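PDB 5IZD: D-glyceraldehyde dehydrogenase (NADP(+)) from Thermoplasma acidophilum, which oxidises D-glyceraldehyde to (R)-glycerate with NADP(+) as the hydride acceptor in the non-phosphorylated Entner-Doudoroff pathway of sugar breakdown. Local coordinates for residues Gly209-Ile212 against Val213-Lys217; Gly225-Ala228 against Thr229-Ile233. All coordinates share one frame; numbering follows the deposited sequence.

Contact 1: residues Gly209-Ile212 against Val213-Lys217; sequences GDYI and VEHKK. With NAP (NADP nicotinamide-adenine-dinucleotide phosphate), chain I.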
ATOM      1  N   GLY A 209     -31.188  -4.916  21.463  1.00 39.99           N
ATOM      2  CA  GLY A 209     -30.287  -5.129  20.351  1.00 39.43           C
ATOM      3  C   GLY A 209     -30.751  -4.479  19.075  1.00 39.09           C
ATOM      4  O   GLY A 209     -29.980  -3.718  18.431  1.00 38.58           O
ATOM      5  N   ASP A 210     -32.007  -4.729  18.711  1.00 39.66           N
ATOM      6  CA  ASP A 210     -32.590  -4.052  17.529  1.00 40.17           C
ATOM      7  C   ASP A 210     -32.515  -2.563  17.669  1.00 40.39           C
ATOM      8  O   ASP A 210     -32.108  -1.869  16.743  1.00 40.01           O
ATOM      9  CB  ASP A 210     -34.040  -4.430  17.278  1.00 40.91           C
ATOM     10  CG  ASP A 210     -34.192  -5.824  16.659  1.00 40.76           C
ATOM     11  OD1 ASP A 210     -33.212  -6.473  16.205  1.00 41.02           O
ATOM     12  OD2 ASP A 210     -35.319  -6.276  16.616  1.00 41.13           O
ATOM     13  N   TYR A 211     -32.826  -2.079  18.857  1.00 40.84           N
ATOM     14  CA  TYR A 211     -32.911  -0.638  19.092  1.00 41.42           C
ATOM     15  C   TYR A 211     -31.559   0.051  18.925  1.00 40.12           C
ATOM     16  O   TYR A 211     -31.471   1.122  18.288  1.00 39.61           O
ATOM     17  CB  TYR A 211     -33.529  -0.386  20.475  1.00 42.98           C
ATOM     18  CG  TYR A 211     -33.738   1.056  20.737  1.00 44.33           C
ATOM     19  CD1 TYR A 211     -34.866   1.733  20.212  1.00 45.50           C
ATOM     20  CD2 TYR A 211     -32.804   1.790  21.479  1.00 44.73           C
ATOM     21  CE1 TYR A 211     -35.053   3.105  20.428  1.00 46.13           C
ATOM     22  CE2 TYR A 211     -32.986   3.173  21.708  1.00 45.98           C
ATOM     23  CZ  TYR A 211     -34.108   3.829  21.180  1.00 46.26           C
ATOM     24  OH  TYR A 211     -34.257   5.189  21.399  1.00 45.61           O
ATOM     25  N   ILE A 212     -30.517  -0.572  19.474  1.00 39.34           N
ATOM     26  CA  ILE A 212     -29.144  -0.057  19.365  1.00 39.35           C
ATOM     27  C   ILE A 212     -28.708  -0.030  17.895  1.00 38.73           C
ATOM     28  O   ILE A 212     -28.175   0.964  17.402  1.00 37.90           O
ATOM     29  CB  ILE A 212     -28.098  -0.898  20.154  1.00 39.89           C
ATOM     30  CG1 ILE A 212     -28.416  -1.025  21.639  1.00 41.19           C
ATOM     31  CG2 ILE A 212     -26.746  -0.209  20.166  1.00 40.13           C
ATOM     32  CD1 ILE A 212     -27.688  -2.181  22.335  1.00 41.35           C
ATOM     33  N   VAL A 213     -28.942  -1.126  17.192  1.00 38.80           N
ATOM     34  CA  VAL A 213     -28.422  -1.230  15.833  1.00 38.57           C
ATOM     35  C   VAL A 213     -29.115  -0.315  14.835  1.00 39.11           C
ATOM     36  O   VAL A 213     -28.447   0.200  13.964  1.00 39.24           O
ATOM     37  CB  VAL A 213     -28.375  -2.654  15.280  1.00 38.48           C
ATOM     38  CG1 VAL A 213     -27.601  -3.581  16.225  1.00 38.71           C
ATOM     39  CG2 VAL A 213     -29.743  -3.202  15.018  1.00 39.74           C
ATOM     40  N   GLU A 214     -30.425  -0.128  14.928  1.00 39.97           N
ATOM     41  CA  GLU A 214     -31.100   0.762  13.950  1.00 40.81           C
ATOM     42  C   GLU A 214     -31.097   2.298  14.231  1.00 40.39           C
ATOM     43  O   GLU A 214     -31.596   3.052  13.428  1.00 40.16           O
ATOM     44  CB  GLU A 214     -32.500   0.262  13.697  1.00 42.24           C
ATOM     45  CG  GLU A 214     -33.408   0.391  14.881  1.00 44.29           C
ATOM     46  CD  GLU A 214     -34.712  -0.367  14.706  1.00 46.49           C
ATOM     47  OE1 GLU A 214     -35.595  -0.140  15.567  1.00 49.21           O
ATOM     48  OE2 GLU A 214     -34.894  -1.127  13.716  1.00 47.51           O
ATOM     49  N   HIS A 215     -30.510   2.728  15.347  1.00 39.87           N
ATOM     50  CA  HIS A 215     -30.520   4.109  15.836  1.00 40.09           C
ATOM     51  C   HIS A 215     -29.935   5.090  14.792  1.00 39.18           C
ATOM     52  O   HIS A 215     -28.871   4.822  14.253  1.00 38.67           O
ATOM     53  CB  HIS A 215     -29.683   4.166  17.130  1.00 40.12           C
ATOM     54  CG  HIS A 215     -29.908   5.386  17.958  1.00 41.09           C
ATOM     55  ND1 HIS A 215     -29.358   6.602  17.637  1.00 41.18           N
ATOM     56  CD2 HIS A 215     -30.571   5.575  19.124  1.00 42.23           C
ATOM     57  CE1 HIS A 215     -29.701   7.502  18.542  1.00 41.92           C
ATOM     58  NE2 HIS A 215     -30.423   6.901  19.466  1.00 42.49           N
ATOM     59  N   LYS A 216     -30.607   6.216  14.566  1.00 39.45           N
ATOM     60  CA  LYS A 216     -30.276   7.167  13.487  1.00 40.24           C
ATOM     61  C   LYS A 216     -28.817   7.660  13.522  1.00 39.27           C
ATOM     62  O   LYS A 216     -28.249   8.001  12.462  1.00 39.96           O
ATOM     63  CB  LYS A 216     -31.253   8.385  13.465  1.00 41.68           C
ATOM     64  CG  LYS A 216     -32.742   8.066  13.213  1.00 42.72           C
ATOM     65  N   LYS A 217     -28.220   7.695  14.714  1.00 38.19           N
ATOM     66  CA  LYS A 217     -26.857   8.222  14.933  1.00 37.28           C
ATOM     67  C   LYS A 217     -25.689   7.204  14.873  1.00 35.86           C
ATOM     68  O   LYS A 217     -24.533   7.588  14.990  1.00 34.78           O
ATOM     69  CB  LYS A 217     -26.801   8.948  16.297  1.00 38.07           C
ATOM     70  CG  LYS A 217     -27.862  10.051  16.478  1.00 39.06           C
ATOM     71  CD  LYS A 217     -27.735  10.721  17.833  1.00 39.92           C
ATOM     72  CE  LYS A 217     -28.604  11.968  17.912  1.00 40.74           C
ATOM     73  NZ  LYS A 217     -28.118  12.705  19.101  1.00 41.92           N
TER
HETATM   74  PA  NAP I 601     -25.547 -14.103  19.487  1.00 42.11           P
HETATM   75  O1A NAP I 601     -27.015 -14.155  19.773  1.00 46.04           O
HETATM   76  O2A NAP I 601     -25.105 -13.960  18.045  1.00 46.71           O
HETATM   77  O5B NAP I 601     -24.897 -12.907  20.390  1.00 38.53           O
HETATM   78  C5B NAP I 601     -23.822 -12.040  19.964  1.00 34.31           C
HETATM   79  C4B NAP I 601     -24.053 -10.604  20.474  1.00 32.31           C
HETATM   80  O4B NAP I 601     -25.172 -10.014  19.786  1.00 31.06           O
HETATM   81  C3B NAP I 601     -24.429 -10.552  21.968  1.00 32.09           C
HETATM   82  O3B NAP I 601     -23.912  -9.324  22.549  1.00 31.70           O
HETATM   83  C2B NAP I 601     -25.932 -10.529  21.934  1.00 32.28           C
HETATM   84  O2B NAP I 601     -26.532 -10.087  23.147  1.00 34.08           O
HETATM   85  C1B NAP I 601     -26.176  -9.613  20.766  1.00 30.88           C
HETATM   86  N9A NAP I 601     -27.522  -9.678  20.176  1.00 27.38           N
HETATM   87  C8A NAP I 601     -28.442 -10.677  20.258  1.00 26.94           C
HETATM   88  N7A NAP I 601     -29.553 -10.382  19.618  1.00 28.49           N
HETATM   89  C5A NAP I 601     -29.304  -9.121  19.066  1.00 28.35           C
HETATM   90  C6A NAP I 601     -30.076  -8.272  18.272  1.00 29.52           C
HETATM   91  N6A NAP I 601     -31.310  -8.582  17.856  1.00 31.70           N
HETATM   92  N1A NAP I 601     -29.545  -7.091  17.895  1.00 30.61           N
HETATM   93  C2A NAP I 601     -28.314  -6.760  18.326  1.00 28.96           C
HETATM   94  N3A NAP I 601     -27.515  -7.507  19.101  1.00 29.17           N
HETATM   95  C4A NAP I 601     -28.080  -8.692  19.423  1.00 27.12           C
HETATM   96  O3  NAP I 601     -24.901 -15.420  20.097  1.00 52.78           O
HETATM   97  PN  NAP I 601     -25.576 -16.647  20.891  1.00 70.41           P
HETATM   98  O1N NAP I 601     -26.137 -16.163  22.217  1.00 63.76           O
HETATM   99  O2N NAP I 601     -24.564 -17.754  21.056  1.00 67.93           O
HETATM  100  O5D NAP I 601     -26.735 -17.113  19.976  1.00 68.93           O
HETATM  101  P2B NAP I 601     -27.260 -11.208  24.129  1.00 28.93           P
HETATM  102  O1X NAP I 601     -27.874 -10.410  25.290  1.00 34.61           O
HETATM  103  O2X NAP I 601     -26.233 -12.105  24.637  1.00 27.51           O
HETATM  104  O3X NAP I 601     -28.333 -11.919  23.375  1.00 28.38           O
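Val213 closes a helical turn onto Gly209, its N donating to Gly209 O at 3.1 Å with an N-H...O angle of 162°. Its two methyls sit beside the carbonyls one turn back: CG1 is 3.2 Å from Gly209 O and also 3.9 Å from C2A of the NADP adenine, while CG2, held between the backbone N and the carbonyl carbon (chi1 -54° to CG1), lies against Asp210 O. In Glu214 the backbone N bonds to Asp210 O at 3.0 Å, and CG packs against the same oxygen. These bonds belong to the C-terminal part of helix 205-214, which flanks the adenine in the Rossmann-type cofactor-binding domain of the aldehyde dehydrogenase family. Gly209 lies so near the base that its C is 3.1 Å from N1A, and Asp210 OD1 accepts from the exocyclic amine N6A at 3.3 Å, almost straight at 171°; OD2 pairs with Arg232. In the stretch that follows, His215 turns its CB to Ile212 O, and its CD2 comes within 4.3 Å of Tyr211 CE2, which lies at the imidazole edge, near its plane. Asp43 of helix 39-77 receives Tyr211 OH and, weakly, His215 NE2. Lys217 N donates a weak bond to His215 ND1.

Contact 2: residues Gly225-Ala228 against Thr229-Ile233; sequences GSTA and TGQRI. With NAP (NADP nicotinamide-adenine-dinucleotide phosphate), chain I.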
ATOM      1  N   GLY A 225     -20.814 -13.279  16.489  1.00 27.94           N
ATOM      2  CA  GLY A 225     -21.815 -14.193  17.052  1.00 28.61           C
ATOM      3  C   GLY A 225     -22.465 -15.114  16.048  1.00 28.85           C
ATOM      4  O   GLY A 225     -21.820 -15.521  15.037  1.00 29.08           O
ATOM      5  N   SER A 226     -23.741 -15.385  16.238  1.00 29.31           N
ATOM      6  CA  SER A 226     -24.412 -16.403  15.451  1.00 29.74           C
ATOM      7  C   SER A 226     -24.899 -15.854  14.116  1.00 29.74           C
ATOM      8  O   SER A 226     -25.121 -14.676  13.937  1.00 29.20           O
ATOM      9  CB  SER A 226     -25.630 -16.979  16.202  1.00 30.30           C
ATOM     10  OG  SER A 226     -26.627 -15.962  16.206  1.00 30.88           O
ATOM     11  N   THR A 227     -25.172 -16.763  13.213  1.00 30.34           N
ATOM     12  CA  THR A 227     -25.565 -16.385  11.859  1.00 30.72           C
ATOM     13  C   THR A 227     -26.902 -15.605  11.896  1.00 31.19           C
ATOM     14  O   THR A 227     -27.010 -14.572  11.222  1.00 31.14           O
ATOM     15  CB  THR A 227     -25.733 -17.617  10.974  1.00 30.92           C
ATOM     16  OG1 THR A 227     -24.600 -18.459  11.139  1.00 30.68           O
ATOM     17  CG2 THR A 227     -25.864 -17.191   9.501  1.00 30.97           C
ATOM     18  N   ALA A 228     -27.880 -16.114  12.651  1.00 31.46           N
ATOM     19  CA  ALA A 228     -29.222 -15.523  12.689  1.00 32.16           C
ATOM     20  C   ALA A 228     -29.185 -14.024  13.170  1.00 32.08           C
ATOM     21  O   ALA A 228     -29.978 -13.186  12.709  1.00 32.46           O
ATOM     22  CB  ALA A 228     -30.159 -16.335  13.593  1.00 32.77           C
ATOM     23  N   THR A 229     -28.276 -13.723  14.096  1.00 31.69           N
ATOM     24  CA  THR A 229     -28.206 -12.423  14.741  1.00 31.63           C
ATOM     25  C   THR A 229     -27.540 -11.499  13.770  1.00 30.91           C
ATOM     26  O   THR A 229     -27.951 -10.357  13.642  1.00 30.85           O
ATOM     27  CB  THR A 229     -27.431 -12.461  16.050  1.00 31.62           C
ATOM     28  OG1 THR A 229     -28.046 -13.406  16.909  1.00 31.98           O
ATOM     29  CG2 THR A 229     -27.427 -11.075  16.763  1.00 31.89           C
ATOM     30  N   GLY A 230     -26.524 -11.991  13.080  1.00 30.34           N
ATOM     31  CA  GLY A 230     -25.928 -11.262  11.980  1.00 29.88           C
ATOM     32  C   GLY A 230     -26.886 -10.866  10.896  1.00 30.06           C
ATOM     33  O   GLY A 230     -26.828  -9.715  10.379  1.00 30.05           O
ATOM     34  N   GLN A 231     -27.720 -11.820  10.479  1.00 30.53           N
ATOM     35  CA  GLN A 231     -28.729 -11.558   9.441  1.00 30.90           C
ATOM     36  C   GLN A 231     -29.724 -10.500   9.925  1.00 32.04           C
ATOM     37  O   GLN A 231     -30.079  -9.587   9.196  1.00 31.68           O
ATOM     38  CB  GLN A 231     -29.462 -12.809   9.030  1.00 31.08           C
ATOM     39  CG  GLN A 231     -28.593 -13.873   8.394  1.00 30.76           C
ATOM     40  CD  GLN A 231     -29.348 -15.133   8.115  1.00 31.17           C
ATOM     41  OE1 GLN A 231     -29.688 -15.885   9.021  1.00 31.31           O
ATOM     42  NE2 GLN A 231     -29.648 -15.361   6.871  1.00 31.47           N
ATOM     43  N   ARG A 232     -30.108 -10.586  11.188  1.00 33.31           N
ATOM     44  CA  ARG A 232     -31.007  -9.604  11.777  1.00 35.11           C
ATOM     45  C   ARG A 232     -30.381  -8.204  11.861  1.00 34.59           C
ATOM     46  O   ARG A 232     -31.033  -7.219  11.521  1.00 34.67           O
ATOM     47  CB  ARG A 232     -31.489 -10.075  13.146  1.00 36.94           C
ATOM     48  CG  ARG A 232     -32.564  -9.207  13.752  1.00 39.15           C
ATOM     49  CD  ARG A 232     -33.338  -9.903  14.861  1.00 41.62           C
ATOM     50  NE  ARG A 232     -34.403  -9.027  15.409  1.00 44.41           N
ATOM     51  CZ  ARG A 232     -35.664  -8.919  14.936  1.00 47.41           C
ATOM     52  NH1 ARG A 232     -36.086  -9.605  13.871  1.00 49.13           N
ATOM     53  NH2 ARG A 232     -36.550  -8.116  15.526  1.00 47.94           N
ATOM     54  N   ILE A 233     -29.127  -8.128  12.287  1.00 33.94           N
ATOM     55  CA  ILE A 233     -28.447  -6.853  12.362  1.00 33.81           C
ATOM     56  C   ILE A 233     -28.366  -6.197  10.969  1.00 33.81           C
ATOM     57  O   ILE A 233     -28.615  -5.003  10.817  1.00 33.74           O
ATOM     58  CB  ILE A 233     -27.033  -7.012  12.958  1.00 33.26           C
ATOM     59  CG1 ILE A 233     -27.147  -7.302  14.430  1.00 33.57           C
ATOM     60  CG2 ILE A 233     -26.158  -5.774  12.677  1.00 32.99           C
ATOM     61  CD1 ILE A 233     -25.913  -7.908  15.038  1.00 33.52           C
TER
HETATM   62  PA  NAP I 601     -25.547 -14.103  19.487  1.00 42.11           P
HETATM   63  O1A NAP I 601     -27.015 -14.155  19.773  1.00 46.04           O
HETATM   64  O2A NAP I 601     -25.105 -13.960  18.045  1.00 46.71           O
HETATM   65  O5B NAP I 601     -24.897 -12.907  20.390  1.00 38.53           O
HETATM   66  C5B NAP I 601     -23.822 -12.040  19.964  1.00 34.31           C
HETATM   67  C4B NAP I 601     -24.053 -10.604  20.474  1.00 32.31           C
HETATM   68  O4B NAP I 601     -25.172 -10.014  19.786  1.00 31.06           O
HETATM   69  C3B NAP I 601     -24.429 -10.552  21.968  1.00 32.09           C
HETATM   70  O3B NAP I 601     -23.912  -9.324  22.549  1.00 31.70           O
HETATM   71  C2B NAP I 601     -25.932 -10.529  21.934  1.00 32.28           C
HETATM   72  O2B NAP I 601     -26.532 -10.087  23.147  1.00 34.08           O
HETATM   73  C1B NAP I 601     -26.176  -9.613  20.766  1.00 30.88           C
HETATM   74  N9A NAP I 601     -27.522  -9.678  20.176  1.00 27.38           N
HETATM   75  C8A NAP I 601     -28.442 -10.677  20.258  1.00 26.94           C
HETATM   76  N7A NAP I 601     -29.553 -10.382  19.618  1.00 28.49           N
HETATM   77  C5A NAP I 601     -29.304  -9.121  19.066  1.00 28.35           C
HETATM   78  C6A NAP I 601     -30.076  -8.272  18.272  1.00 29.52           C
HETATM   79  N6A NAP I 601     -31.310  -8.582  17.856  1.00 31.70           N
HETATM   80  N1A NAP I 601     -29.545  -7.091  17.895  1.00 30.61           N
HETATM   81  C2A NAP I 601     -28.314  -6.760  18.326  1.00 28.96           C
HETATM   82  N3A NAP I 601     -27.515  -7.507  19.101  1.00 29.17           N
HETATM   83  C4A NAP I 601     -28.080  -8.692  19.423  1.00 27.12           C
HETATM   84  O3  NAP I 601     -24.901 -15.420  20.097  1.00 52.78           O
HETATM   85  PN  NAP I 601     -25.576 -16.647  20.891  1.00 70.41           P
HETATM   86  O1N NAP I 601     -26.137 -16.163  22.217  1.00 63.76           O
HETATM   87  O2N NAP I 601     -24.564 -17.754  21.056  1.00 67.93           O
HETATM   88  O5D NAP I 601     -26.735 -17.113  19.976  1.00 68.93           O
HETATM   89  P2B NAP I 601     -27.260 -11.208  24.129  1.00 28.93           P
HETATM   90  O1X NAP I 601     -27.874 -10.410  25.290  1.00 34.61           O
HETATM   91  O2X NAP I 601     -26.233 -12.105  24.637  1.00 27.51           O
HETATM   92  O3X NAP I 601     -28.333 -11.919  23.375  1.00 28.38           O
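Thr229 OG1 approaches Ser226 OG, the N-cap side chain of helix 227-236, to 3.0 Å, and lies 3.1 Å from O1A of the NADP pyrophosphate; both acceptors lie within reach of its one proton, and which of them it serves is not settled. The branches divide the work: with OG1 beside the backbone N (chi1 -57°), CG2 stands anti to that N and rests 3.6 Å from C5A of the adenine. Ser226 OG also takes a weak capping bond from Thr229 N, while Ser226 O accepts from Gly230 N and, weakly, from Thr229 N. Ser226 N itself donates to O2A at 2.7 Å, with an N-H...O angle of 177°.

Ala228 contributes mainly through its backbone: its O accepts Arg232 N at 3.0 Å, and Arg232 CB packs on the same oxygen. From there the arginine chain runs out extended, bringing CD to 3.9 Å from N6A and the edge of the guanidinium near the amine; the partner of NH2 is Asp210.

Gln231 N binds Thr227 O at 2.9 Å, and its CG packs against that oxygen. The Gln231 and Thr227 side chains cross at a slant, OE1 lying near CG2, while NE2 goes to the backbone of Ser238 in the second subunit.

A phosphate bound by the N-H of the N-cap residue, with the Thr229 hydroxyl within reach, belongs here to the unit of strand 220-224, helix 227-236 and strand 243-247, a beta-alpha-beta unit of the aldehyde dehydrogenase cofactor domain; the pyrophosphate lies beside the helix N-terminus, whose dipole may help offset its negative charge.

How the contacts relate
Contact 1 closes before contact 2 opens, and their centres lie 15 Å apart. Contact 1 takes in the C-terminal part of helix 205-214, and contact 2 the start of helix 227-236; strand 220-224, which pairs with strand 130-145 of the eight-stranded sheet, runs between these helices. The two contacts meet directly where Asp210 OD2 and Arg232 NH2 form a salt bridge at 2.5 Å and where Val213 CG1 packs against Ile233 CG1. Both touch the same NADP, with contact 1 at the adenine and contact 2 at both the pyrophosphate and the adenine, so successive helices of the cofactor domain together hold the adenine and the adjoining phosphate.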